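Local coordinates for protein threonine phosphate decarboxylase-like enzyme (Sulfurospirillum multivorans, PDB 6OUX) that uses pyridoxal phosphate to decarboxylate L-serine O-phosphate to ethanolamine O-phosphate, the linker precursor in the norcobamide cofactors of this bacterium, at residues A125-T130 against N178-N183; P129-Y134 against A358-V363; A8-F13 against L346-G351. All blocks are in the same frame, centred on the assembly; numbering follows the deposited sequence.

Contact 1: A125-T130 against N178-N183; sequences ALMIPT and NPNNPN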
ATOM      1  N   ALA A 125      26.949  -0.066   0.327  1.00 13.40           N
ATOM      2  CA  ALA A 125      27.538  -1.189   1.061  1.00 15.04           C
ATOM      3  C   ALA A 125      26.420  -1.925   1.814  1.00 15.91           C
ATOM      4  O   ALA A 125      25.677  -1.307   2.617  1.00 15.20           O
ATOM      5  CB  ALA A 125      28.629  -0.754   2.006  1.00 14.28           C
ATOM      6  N   LEU A 126      26.290  -3.209   1.488  1.00 17.15           N
ATOM      7  CA  LEU A 126      25.365  -4.149   2.178  1.00 17.01           C
ATOM      8  C   LEU A 126      26.153  -5.221   2.886  1.00 19.21           C
ATOM      9  O   LEU A 126      27.297  -5.540   2.504  1.00 16.38           O
ATOM     10  CB  LEU A 126      24.443  -4.826   1.188  1.00 17.56           C
ATOM     11  CG  LEU A 126      23.676  -3.957   0.196  1.00 18.87           C
ATOM     12  CD1 LEU A 126      22.874  -4.878  -0.737  1.00 19.49           C
ATOM     13  CD2 LEU A 126      22.737  -3.050   0.957  1.00 19.28           C
ATOM     14  N   MET A 127      25.557  -5.814   3.919  1.00 19.04           N
ATOM     15  CA  MET A 127      26.175  -6.990   4.541  1.00 21.12           C
ATOM     16  C   MET A 127      25.600  -8.246   3.913  1.00 20.88           C
ATOM     17  O   MET A 127      24.488  -8.248   3.390  1.00 23.59           O
ATOM     18  CB  MET A 127      25.947  -6.995   6.053  1.00 24.95           C
ATOM     19  CG  MET A 127      26.621  -5.854   6.841  1.00 27.01           C
ATOM     20  SD  MET A 127      25.981  -5.986   8.548  1.00 31.46           S
ATOM     21  CE  MET A 127      24.175  -5.642   8.408  1.00 20.27           C
ATOM     22  N   ILE A 128      26.327  -9.328   4.061  1.00 21.97           N
ATOM     23  CA  ILE A 128      25.896 -10.635   3.617  1.00 24.17           C
ATOM     24  C   ILE A 128      26.241 -11.645   4.731  1.00 21.95           C
ATOM     25  O   ILE A 128      27.352 -11.629   5.275  1.00 20.96           O
ATOM     26  CB  ILE A 128      26.628 -10.950   2.280  1.00 28.91           C
ATOM     27  CG1 ILE A 128      26.252 -12.288   1.716  1.00 33.81           C
ATOM     28  CG2 ILE A 128      28.132 -11.012   2.495  1.00 32.02           C
ATOM     29  CD1 ILE A 128      26.995 -12.601   0.426  1.00 35.42           C
ATOM     30  N   PRO A 129      25.295 -12.549   5.092  1.00 18.98           N
ATOM     31  CA  PRO A 129      23.985 -12.713   4.584  1.00 17.56           C
ATOM     32  C   PRO A 129      22.952 -11.770   5.112  1.00 18.06           C
ATOM     33  O   PRO A 129      23.060 -11.323   6.227  1.00 16.20           O
ATOM     34  CB  PRO A 129      23.620 -14.116   5.025  1.00 17.22           C
ATOM     35  CG  PRO A 129      24.406 -14.356   6.197  1.00 16.95           C
ATOM     36  CD  PRO A 129      25.675 -13.653   5.965  1.00 18.38           C
ATOM     37  N   THR A 130      21.947 -11.497   4.290  1.00 17.90           N
ATOM     38  CA  THR A 130      20.785 -10.741   4.730  1.00 22.98           C
ATOM     39  C   THR A 130      19.599 -11.379   4.046  1.00 20.34           C
ATOM     40  O   THR A 130      19.742 -11.977   2.963  1.00 19.45           O
ATOM     41  CB  THR A 130      20.847  -9.222   4.305  1.00 26.89           C
ATOM     42  OG1 THR A 130      22.176  -8.696   4.308  1.00 36.31           O
ATOM     43  CG2 THR A 130      20.176  -8.492   5.245  1.00 27.82           C
ATOM     44  N   ASN A 178      19.537  -4.158  12.225  1.00 11.63           N
ATOM     45  CA  ASN A 178      19.969  -4.375  13.606  1.00 11.95           C
ATOM     46  C   ASN A 178      18.734  -4.443  14.520  1.00 11.95           C
ATOM     47  O   ASN A 178      18.064  -3.440  14.704  1.00 13.54           O
ATOM     48  CB  ASN A 178      20.925  -3.286  14.052  1.00 12.35           C
ATOM     49  CG  ASN A 178      21.640  -3.642  15.308  1.00 13.36           C
ATOM     50  OD1 ASN A 178      22.125  -4.778  15.458  1.00 13.41           O
ATOM     51  ND2 ASN A 178      21.680  -2.720  16.243  1.00 11.89           N
ATOM     52  N   PRO A 179      18.380  -5.632  15.041  1.00 11.44           N
ATOM     53  CA  PRO A 179      19.002  -6.942  14.794  1.00 12.88           C
ATOM     54  C   PRO A 179      18.955  -7.412  13.354  1.00 12.44           C
ATOM     55  O   PRO A 179      18.013  -7.129  12.635  1.00 13.34           O
ATOM     56  CB  PRO A 179      18.173  -7.924  15.716  1.00 11.72           C
ATOM     57  CG  PRO A 179      17.488  -7.038  16.743  1.00 12.55           C
ATOM     58  CD  PRO A 179      17.222  -5.751  15.954  1.00 12.40           C
ATOM     59  N   ASN A 180      19.933  -8.199  12.924  1.00 14.13           N
ATOM     60  CA  ASN A 180      19.946  -8.761  11.514  1.00 16.33           C
ATOM     61  C   ASN A 180      18.905  -9.944  11.312  1.00 17.57           C
ATOM     62  O   ASN A 180      18.584 -10.623  12.234  1.00 15.43           O
ATOM     63  CB  ASN A 180      21.349  -9.229  11.138  1.00 17.47           C
ATOM     64  CG  ASN A 180      21.611  -9.268   9.627  1.00 18.84           C
ATOM     65  OD1 ASN A 180      21.063  -8.486   8.860  1.00 19.59           O
ATOM     66  ND2 ASN A 180      22.420 -10.260   9.185  1.00 19.19           N
ATOM     67  N   ASN A 181      18.494 -10.209  10.074  1.00 20.21           N
ATOM     68  CA  ASN A 181      17.196 -10.837   9.645  1.00 24.00           C
ATOM     69  C   ASN A 181      16.976 -12.256   9.066  1.00 29.75           C
ATOM     70  O   ASN A 181      15.673 -12.593   8.713  1.00 17.56           O
ATOM     71  CB  ASN A 181      16.880 -10.049   8.494  1.00 31.00           C
ATOM     72  CG  ASN A 181      18.128  -9.950   7.657  1.00 41.21           C
ATOM     73  OD1 ASN A 181      18.940 -10.937   7.629  1.00 25.56           O
ATOM     74  ND2 ASN A 181      18.431  -8.728   7.199  1.00 45.96           N
ATOM     75  N   PRO A 182      18.144 -13.030   8.820  1.00 21.78           N
ATOM     76  CA  PRO A 182      17.767 -14.297   9.285  1.00 20.36           C
ATOM     77  C   PRO A 182      18.570 -14.800  10.517  1.00 17.44           C
ATOM     78  O   PRO A 182      18.058 -15.664  11.183  1.00 16.38           O
ATOM     79  CB  PRO A 182      18.023 -15.193   8.047  1.00 20.04           C
ATOM     80  CG  PRO A 182      19.383 -14.684   7.588  1.00 22.07           C
ATOM     81  CD  PRO A 182      19.335 -13.192   7.943  1.00 20.18           C
ATOM     82  N   ASN A 183      19.745 -14.297  10.862  1.00 16.63           N
ATOM     83  CA  ASN A 183      20.410 -14.845  12.053  1.00 17.07           C
ATOM     84  C   ASN A 183      20.016 -14.222  13.411  1.00 16.01           C
ATOM     85  O   ASN A 183      20.017 -14.892  14.417  1.00 15.63           O
ATOM     86  CB  ASN A 183      21.896 -14.868  11.896  1.00 18.40           C
ATOM     87  CG  ASN A 183      22.450 -13.479  11.701  1.00 19.07           C
ATOM     88  OD1 ASN A 183      22.170 -12.830  10.676  1.00 19.28           O
ATOM     89  ND2 ASN A 183      23.147 -12.997  12.689  1.00 19.30           N
TER

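Contact 2: P129-Y134 against A358-V363; sequences PTFSSY and ADKIGV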
ATOM      1  N   PRO A 129      25.295 -12.549   5.092  1.00 18.98           N
ATOM      2  CA  PRO A 129      23.985 -12.713   4.584  1.00 17.56           C
ATOM      3  C   PRO A 129      22.952 -11.770   5.112  1.00 18.06           C
ATOM      4  O   PRO A 129      23.060 -11.323   6.227  1.00 16.20           O
ATOM      5  CB  PRO A 129      23.620 -14.116   5.025  1.00 17.22           C
ATOM      6  CG  PRO A 129      24.406 -14.356   6.197  1.00 16.95           C
ATOM      7  CD  PRO A 129      25.675 -13.653   5.965  1.00 18.38           C
ATOM      8  N   THR A 130      21.947 -11.497   4.290  1.00 17.90           N
ATOM      9  CA  THR A 130      20.785 -10.741   4.730  1.00 22.98           C
ATOM     10  C   THR A 130      19.599 -11.379   4.046  1.00 20.34           C
ATOM     11  O   THR A 130      19.742 -11.977   2.963  1.00 19.45           O
ATOM     12  CB  THR A 130      20.847  -9.222   4.305  1.00 26.89           C
ATOM     13  OG1 THR A 130      22.176  -8.696   4.308  1.00 36.31           O
ATOM     14  CG2 THR A 130      20.176  -8.492   5.245  1.00 27.82           C
ATOM     15  N   PHE A 131      18.449 -11.312   4.675  1.00 19.28           N
ATOM     16  CA  PHE A 131      17.262 -11.968   4.151  1.00 20.77           C
ATOM     17  C   PHE A 131      16.705 -11.294   2.893  1.00 24.95           C
ATOM     18  O   PHE A 131      16.381 -11.975   1.934  1.00 24.49           O
ATOM     19  CB  PHE A 131      16.152 -12.034   5.188  1.00 22.01           C
ATOM     20  CG  PHE A 131      15.045 -12.977   4.821  1.00 19.91           C
ATOM     21  CD1 PHE A 131      15.138 -14.305   5.151  1.00 20.38           C
ATOM     22  CD2 PHE A 131      13.943 -12.551   4.117  1.00 22.79           C
ATOM     23  CE1 PHE A 131      14.117 -15.233   4.813  1.00 19.24           C
ATOM     24  CE2 PHE A 131      12.907 -13.443   3.798  1.00 21.44           C
ATOM     25  CZ  PHE A 131      13.002 -14.791   4.151  1.00 19.32           C
ATOM     26  N   SER A 132      16.562  -9.980   2.924  1.00 28.51           N
ATOM     27  CA  SER A 132      16.103  -9.215   1.759  1.00 33.71           C
ATOM     28  C   SER A 132      17.219  -8.882   0.786  1.00 31.38           C
ATOM     29  O   SER A 132      18.320  -8.582   1.193  1.00 33.92           O
ATOM     30  CB  SER A 132      15.506  -7.909   2.219  1.00 33.47           C
ATOM     31  OG  SER A 132      14.550  -8.155   3.196  1.00 36.95           O
ATOM     32  N   SER A 133      16.957  -8.996  -0.509  1.00 34.68           N
ATOM     33  CA  SER A 133      17.916  -8.566  -1.510  1.00 33.06           C
ATOM     34  C   SER A 133      17.607  -7.108  -1.718  1.00 33.16           C
ATOM     35  O   SER A 133      16.439  -6.703  -1.781  1.00 34.91           O
ATOM     36  CB  SER A 133      17.784  -9.316  -2.848  1.00 34.42           C
ATOM     37  OG  SER A 133      18.937 -10.113  -3.036  1.00 41.89           O
ATOM     38  N   TYR A 134      18.652  -6.313  -1.773  1.00 32.02           N
ATOM     39  CA  TYR A 134      18.461  -4.900  -2.000  1.00 28.84           C
ATOM     40  C   TYR A 134      19.092  -4.528  -3.372  1.00 28.16           C
ATOM     41  O   TYR A 134      18.734  -3.489  -3.923  1.00 28.68           O
ATOM     42  CB  TYR A 134      19.043  -4.080  -0.819  1.00 28.36           C
ATOM     43  CG  TYR A 134      18.504  -4.406   0.617  1.00 26.34           C
ATOM     44  CD1 TYR A 134      17.325  -3.854   1.096  1.00 26.40           C
ATOM     45  CD2 TYR A 134      19.210  -5.270   1.472  1.00 27.98           C
ATOM     46  CE1 TYR A 134      16.849  -4.123   2.381  1.00 24.94           C
ATOM     47  CE2 TYR A 134      18.748  -5.567   2.766  1.00 28.30           C
ATOM     48  CZ  TYR A 134      17.560  -4.994   3.214  1.00 26.49           C
ATOM     49  OH  TYR A 134      17.061  -5.288   4.487  1.00 28.57           O
ATOM     50  N   ALA A 358      18.483 -22.143   2.216  1.00 16.51           N
ATOM     51  CA  ALA A 358      19.185 -22.574   0.983  1.00 17.89           C
ATOM     52  C   ALA A 358      19.271 -21.477  -0.079  1.00 18.50           C
ATOM     53  O   ALA A 358      20.228 -21.407  -0.817  1.00 19.73           O
ATOM     54  CB  ALA A 358      18.487 -23.813   0.396  1.00 19.55           C
ATOM     55  N   ASP A 359      18.298 -20.588  -0.140  1.00 19.59           N
ATOM     56  CA  ASP A 359      18.313 -19.543  -1.162  1.00 19.66           C
ATOM     57  C   ASP A 359      18.923 -18.207  -0.707  1.00 17.94           C
ATOM     58  O   ASP A 359      18.724 -17.189  -1.357  1.00 19.85           O
ATOM     59  CB  ASP A 359      16.886 -19.288  -1.642  1.00 20.34           C
ATOM     60  CG  ASP A 359      15.938 -18.791  -0.520  1.00 22.32           C
ATOM     61  OD1 ASP A 359      16.249 -18.932   0.694  1.00 18.27           O
ATOM     62  OD2 ASP A 359      14.865 -18.269  -0.871  1.00 23.74           O
ATOM     63  N   LYS A 360      19.570 -18.182   0.442  1.00 17.08           N
ATOM     64  CA  LYS A 360      20.087 -16.929   0.987  1.00 16.17           C
ATOM     65  C   LYS A 360      21.548 -16.998   0.901  1.00 17.28           C
ATOM     66  O   LYS A 360      22.141 -17.825   1.575  1.00 18.53           O
ATOM     67  CB  LYS A 360      19.629 -16.731   2.431  1.00 16.38           C
ATOM     68  CG  LYS A 360      18.121 -16.541   2.563  1.00 15.87           C
ATOM     69  CD  LYS A 360      17.578 -15.478   1.595  1.00 15.03           C
ATOM     70  CE  LYS A 360      16.053 -15.419   1.697  1.00 15.81           C
ATOM     71  NZ  LYS A 360      15.560 -14.312   0.832  1.00 16.22           N
ATOM     72  N   ILE A 361      22.151 -16.137   0.072  1.00 20.44           N
ATOM     73  CA  ILE A 361      23.592 -16.243  -0.213  1.00 19.00           C
ATOM     74  C   ILE A 361      24.343 -15.792   1.001  1.00 16.47           C
ATOM     75  O   ILE A 361      23.957 -14.852   1.662  1.00 16.53           O
ATOM     76  CB  ILE A 361      24.038 -15.491  -1.498  1.00 22.68           C
ATOM     77  CG1 ILE A 361      23.314 -16.050  -2.747  1.00 24.26           C
ATOM     78  CG2 ILE A 361      25.567 -15.581  -1.695  1.00 22.41           C
ATOM     79  CD1 ILE A 361      23.237 -17.581  -2.865  1.00 26.11           C
ATOM     80  N   GLY A 362      25.376 -16.535   1.347  1.00 14.20           N
ATOM     81  CA  GLY A 362      26.171 -16.225   2.507  1.00 16.86           C
ATOM     82  C   GLY A 362      25.864 -17.050   3.715  1.00 16.53           C
ATOM     83  O   GLY A 362      26.647 -17.046   4.712  1.00 17.33           O
ATOM     84  N   VAL A 363      24.759 -17.780   3.666  1.00 15.81           N
ATOM     85  CA  VAL A 363      24.418 -18.709   4.756  1.00 14.33           C
ATOM     86  C   VAL A 363      25.071 -20.086   4.485  1.00 13.27           C
ATOM     87  O   VAL A 363      24.673 -20.797   3.597  1.00 12.95           O
ATOM     88  CB  VAL A 363      22.905 -18.859   4.978  1.00 14.33           C
ATOM     89  CG1 VAL A 363      22.651 -19.800   6.154  1.00 14.29           C
ATOM     90  CG2 VAL A 363      22.264 -17.489   5.250  1.00 15.15           C
TER
HETATM   91  O   HOH W   1      22.264 -12.856   1.561  1.00 21.35           O
HETATM   92  O   HOH W   2      16.796 -12.178  -1.369  1.00 34.19           O

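Contact 3: A8-F13 against L346-G351; sequences ARNTQF and LLVEYG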
ATOM      1  N   ALA A   8      14.379 -41.602   3.557  1.00 28.10           N
ATOM      2  CA  ALA A   8      13.938 -41.253   2.205  1.00 29.17           C
ATOM      3  C   ALA A   8      12.393 -41.327   2.074  1.00 29.43           C
ATOM      4  O   ALA A   8      11.860 -41.136   0.970  1.00 27.40           O
ATOM      5  CB  ALA A   8      14.615 -42.170   1.186  1.00 27.93           C
ATOM      6  N   ARG A   9      11.712 -41.623   3.195  1.00 27.68           N
ATOM      7  CA  ARG A   9      10.245 -41.719   3.304  1.00 34.73           C
ATOM      8  C   ARG A   9       9.428 -40.674   2.534  1.00 30.44           C
ATOM      9  O   ARG A   9       8.374 -40.981   2.015  1.00 32.23           O
ATOM     10  CB  ARG A   9       9.842 -41.446   4.744  1.00 40.68           C
ATOM     11  CG  ARG A   9       9.489 -42.614   5.602  1.00 48.06           C
ATOM     12  CD  ARG A   9       9.296 -42.084   7.035  1.00 54.15           C
ATOM     13  NE  ARG A   9      10.579 -41.659   7.632  1.00 56.06           N
ATOM     14  CZ  ARG A   9      10.873 -40.447   8.111  1.00 47.69           C
ATOM     15  NH1 ARG A   9       9.985 -39.459   8.111  1.00 46.32           N
ATOM     16  NH2 ARG A   9      12.081 -40.226   8.607  1.00 44.74           N
ATOM     17  N   ASN A  10       9.858 -39.420   2.574  1.00 27.28           N
ATOM     18  CA  ASN A  10       9.038 -38.306   2.040  1.00 26.86           C
ATOM     19  C   ASN A  10       9.512 -37.774   0.702  1.00 25.33           C
ATOM     20  O   ASN A  10       9.150 -36.665   0.290  1.00 25.64           O
ATOM     21  CB  ASN A  10       9.006 -37.139   3.052  1.00 28.87           C
ATOM     22  CG  ASN A  10       8.336 -37.496   4.384  1.00 28.54           C
ATOM     23  OD1 ASN A  10       8.827 -37.116   5.463  1.00 33.29           O
ATOM     24  ND2 ASN A  10       7.199 -38.173   4.322  1.00 28.64           N
ATOM     25  N   THR A  11      10.332 -38.577   0.011  1.00 23.68           N
ATOM     26  CA  THR A  11      11.031 -38.152  -1.167  1.00 22.30           C
ATOM     27  C   THR A  11      10.050 -37.612  -2.231  1.00 20.05           C
ATOM     28  O   THR A  11      10.288 -36.547  -2.832  1.00 19.01           O
ATOM     29  CB  THR A  11      11.930 -39.313  -1.750  1.00 20.94           C
ATOM     30  OG1 THR A  11      12.986 -39.669  -0.836  1.00 20.31           O
ATOM     31  CG2 THR A  11      12.560 -38.932  -3.034  1.00 19.89           C
ATOM     32  N   GLN A  12       8.969 -38.343  -2.443  1.00 23.50           N
ATOM     33  CA  GLN A  12       7.948 -37.976  -3.455  1.00 24.06           C
ATOM     34  C   GLN A  12       7.405 -36.594  -3.129  1.00 24.44           C
ATOM     35  O   GLN A  12       7.425 -35.675  -3.946  1.00 26.15           O
ATOM     36  CB  GLN A  12       6.825 -39.023  -3.530  1.00 23.24           C
ATOM     37  CG  GLN A  12       5.869 -38.740  -4.702  1.00 25.99           C
ATOM     38  CD  GLN A  12       4.749 -39.779  -4.877  1.00 24.67           C
ATOM     39  OE1 GLN A  12       4.559 -40.711  -4.082  1.00 23.46           O
ATOM     40  NE2 GLN A  12       4.027 -39.626  -5.951  1.00 23.67           N
ATOM     41  N   PHE A  13       7.010 -36.424  -1.886  1.00 25.16           N
ATOM     42  CA  PHE A  13       6.597 -35.107  -1.415  1.00 22.68           C
ATOM     43  C   PHE A  13       7.694 -34.044  -1.598  1.00 23.05           C
ATOM     44  O   PHE A  13       7.484 -32.970  -2.190  1.00 21.82           O
ATOM     45  CB  PHE A  13       6.184 -35.197   0.039  1.00 21.82           C
ATOM     46  CG  PHE A  13       5.781 -33.877   0.629  1.00 21.61           C
ATOM     47  CD1 PHE A  13       6.756 -32.987   1.180  1.00 21.62           C
ATOM     48  CD2 PHE A  13       4.447 -33.479   0.619  1.00 23.36           C
ATOM     49  CE1 PHE A  13       6.384 -31.781   1.700  1.00 21.16           C
ATOM     50  CE2 PHE A  13       4.094 -32.256   1.156  1.00 22.21           C
ATOM     51  CZ  PHE A  13       5.052 -31.424   1.709  1.00 21.66           C
ATOM     52  N   LEU A 346       8.667 -31.960   8.846  1.00 20.83           N
ATOM     53  CA  LEU A 346       7.887 -31.056   9.674  1.00 18.55           C
ATOM     54  C   LEU A 346       6.505 -30.841   9.088  1.00 19.52           C
ATOM     55  O   LEU A 346       5.511 -30.813   9.835  1.00 17.62           O
ATOM     56  CB  LEU A 346       8.598 -29.701   9.846  1.00 21.17           C
ATOM     57  CG  LEU A 346       9.813 -29.739  10.787  1.00 19.85           C
ATOM     58  CD1 LEU A 346      10.739 -28.563  10.563  1.00 19.81           C
ATOM     59  CD2 LEU A 346       9.353 -29.806  12.235  1.00 20.17           C
ATOM     60  N   LEU A 347       6.419 -30.623   7.784  1.00 18.83           N
ATOM     61  CA  LEU A 347       5.096 -30.389   7.151  1.00 20.88           C
ATOM     62  C   LEU A 347       4.222 -31.680   7.255  1.00 21.39           C
ATOM     63  O   LEU A 347       3.097 -31.680   7.811  1.00 20.14           O
ATOM     64  CB  LEU A 347       5.257 -29.971   5.682  1.00 19.10           C
ATOM     65  CG  LEU A 347       5.643 -28.497   5.534  1.00 19.88           C
ATOM     66  CD1 LEU A 347       6.027 -28.170   4.091  1.00 18.95           C
ATOM     67  CD2 LEU A 347       4.512 -27.609   6.032  1.00 19.22           C
ATOM     68  N   VAL A 348       4.781 -32.775   6.767  1.00 21.18           N
ATOM     69  CA  VAL A 348       3.975 -33.981   6.533  1.00 23.60           C
ATOM     70  C   VAL A 348       3.579 -34.590   7.878  1.00 23.78           C
ATOM     71  O   VAL A 348       2.457 -34.997   8.086  1.00 25.75           O
ATOM     72  CB  VAL A 348       4.758 -34.975   5.612  1.00 25.25           C
ATOM     73  CG1 VAL A 348       4.159 -36.381   5.588  1.00 27.00           C
ATOM     74  CG2 VAL A 348       4.809 -34.456   4.194  1.00 24.20           C
ATOM     75  N   GLU A 349       4.512 -34.669   8.796  1.00 23.66           N
ATOM     76  CA  GLU A 349       4.325 -35.447   9.993  1.00 25.96           C
ATOM     77  C   GLU A 349       3.738 -34.585  11.107  1.00 27.62           C
ATOM     78  O   GLU A 349       3.032 -35.094  11.973  1.00 23.59           O
ATOM     79  CB  GLU A 349       5.659 -36.130  10.357  1.00 27.40           C
ATOM     80  CG  GLU A 349       6.030 -37.172   9.323  1.00 30.78           C
ATOM     81  CD  GLU A 349       7.500 -37.618   9.301  1.00 32.25           C
ATOM     82  OE1 GLU A 349       8.223 -37.504  10.323  1.00 35.48           O
ATOM     83  OE2 GLU A 349       7.921 -38.099   8.216  1.00 30.56           O
ATOM     84  N   TYR A 350       3.960 -33.265  11.062  1.00 27.88           N
ATOM     85  CA  TYR A 350       3.531 -32.388  12.170  1.00 23.95           C
ATOM     86  C   TYR A 350       2.755 -31.151  11.814  1.00 23.86           C
ATOM     87  O   TYR A 350       2.291 -30.422  12.704  1.00 21.60           O
ATOM     88  CB  TYR A 350       4.738 -31.989  12.992  1.00 24.67           C
ATOM     89  CG  TYR A 350       5.522 -33.139  13.497  1.00 23.72           C
ATOM     90  CD1 TYR A 350       6.535 -33.683  12.726  1.00 26.41           C
ATOM     91  CD2 TYR A 350       5.279 -33.698  14.756  1.00 25.30           C
ATOM     92  CE1 TYR A 350       7.291 -34.751  13.179  1.00 25.86           C
ATOM     93  CE2 TYR A 350       6.066 -34.759  15.223  1.00 24.59           C
ATOM     94  CZ  TYR A 350       7.044 -35.283  14.413  1.00 25.70           C
ATOM     95  OH  TYR A 350       7.843 -36.327  14.779  1.00 27.91           O
ATOM     96  N   GLY A 351       2.533 -30.918  10.525  1.00 21.28           N
ATOM     97  CA  GLY A 351       1.966 -29.670  10.057  1.00 20.61           C
ATOM     98  C   GLY A 351       2.720 -28.358  10.405  1.00 20.56           C
ATOM     99  O   GLY A 351       2.116 -27.287  10.504  1.00 20.56           O
TER

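Contact 1: A125-T130 against N178-N183
N180 turns its CG anti to the backbone N (chi1 -156°), which aims its amide at the end of strand 123-128, whereas N181 holds CG in the crowded position between backbone N and carbonyl carbon (chi1 47°) and lays its amide across T130. From there N180 ND2 donates to P129 O over 3.2 Å, a fairly straight bond (161° at the hydrogen). The acceptor lies close to the plane of the N180 amide, and the donor approaches almost along the C=O axis. The same nitrogen also donates to N183 OD1 at 3.0 Å, a more bent hydrogen bond, so two carbonyl oxygens fix the rotation of this amide. Its other end, N180 OD1, is buried among methyl groups, with T130 CG2 at 3.7 Å and M127 CE at 4.2 Å. An alanine in place of N180 removes both bonds of ND2 and would probably loosen the link to P129 and the shape of the 178-183 loop itself. N181 OD1 sits 3.4 Å from T130 CA and bonds weakly to F131 N; N181 O is taken by R369, and both N181 and R369 probably bind the substrate. The sequence NPNNPN corresponds to the Asn-Pro-rich segment of class I and II aminotransferases. It follows strand 173-177, while a cis peptide before P129 bends the chain as it leaves strand 123-128. The two strands are parallel neighbours in the seven-stranded sheet, so both loops emerge at their C-terminal ends, next to R369 of the smaller sheet.

Contact 2: P129-Y134 against A358-V363
The F131 ring carries the K360 side chain over one of its faces: CE stands 3.6 Å above the ring plane, displaced toward the rim, and NZ lies 4.0 Å from the ring centroid, only 7° off the normal. The ring thus receives a cation-pi contact through the ammonium and a CH-pi contact through the last methylene, and R369 makes a further cation-pi contact with it. A bend at chi2 (-50°) followed by an extended end brings the lysine to this place, where NZ also donates to F131 O at 2.7 Å, in the plane of that carbonyl. Ring and carbonyl of one residue therefore grip the same ammonium, which has another acceptor in A24 O. K360 opens a type II beta turn ending at V363, closed by a weak bond from V363 N to K360 O. G362 takes the third position with positive phi (101°), and a CB there would lie 3.2 Å from P129 N, a tight fit, besides jamming against the preceding carbonyl. The turn lies in the loop between antiparallel strands 352-356 and 367-371, so the contact joins a loop of the smaller sheet of this fold-type I enzyme to the loop leaving strand 123-128 of the large one. P129 fits onto it through CB, 3.5 Å from I361 O and 3.6 Å from V363 CG2. A water bridges the backbones beside them, accepting from T130 N at 3.1 Å and donating to I361 O at 2.6 Å. Next to K360, D359 forms a salt bridge with R355, a probable substrate-binding arginine.

Contact 3: A8-F13 against L346-G351
The charged part is a salt bridge between R9 NH1 and E349 OE2, 2.5 Å apart. The carboxylate oxygen meets the edge of the guanidinium near its plane, but the two flat groups are turned 52° against each other, so this is an approach of one oxygen to one nitrogen. N10, at the N-cap of helix 11-19, brings its amide beside the same carboxylate; the amide is probably flipped in the model, and in the other orientation it may hydrogen-bond to E349. The apolar contacts centre on F13, farther along helix 11-19. V348 points CG2 straight onto the centre of the F13 ring, a CH-pi contact of 3.6 Å to the centroid, 6° off the normal. L347 CD1 comes instead to the rim, 4.1 Å from F13 CZ, and F38 stacks on the same ring. Within segment 8-13, a type I turn has A8 O accepting from both T11 N and T11 OG1. Helix 11-19 is thus joined to the end of helix 339-350 by apolar and CH-pi contacts around F13 and by a charged pair at the surface, where R9 is exposed and the pull of the salt bridge is likely to be weakened by solvent.

Overall arrangement
Contacts 1 and 2 are neighbours, centres 8 Å apart, and both use P129 and T130 in the loop after strand 123-128. Contact 1 joins loops at the C-terminal ends of adjacent parallel strands of the seven-stranded sheet; contact 2 links the same loop to the five-stranded sheet, so together they join both sheets near N181, R355 and R369, the probable substrate site. Contact 3 lies apart, its centre about 31 Å from that of contact 1 and 25 Å from that of contact 2, where the N-terminal region packs on helix 339-350. Along the chain, contact 3 encloses contact 1 and interlaces with contact 2: helix 339-350 leads through strand 352-356 to the turn at 360-363.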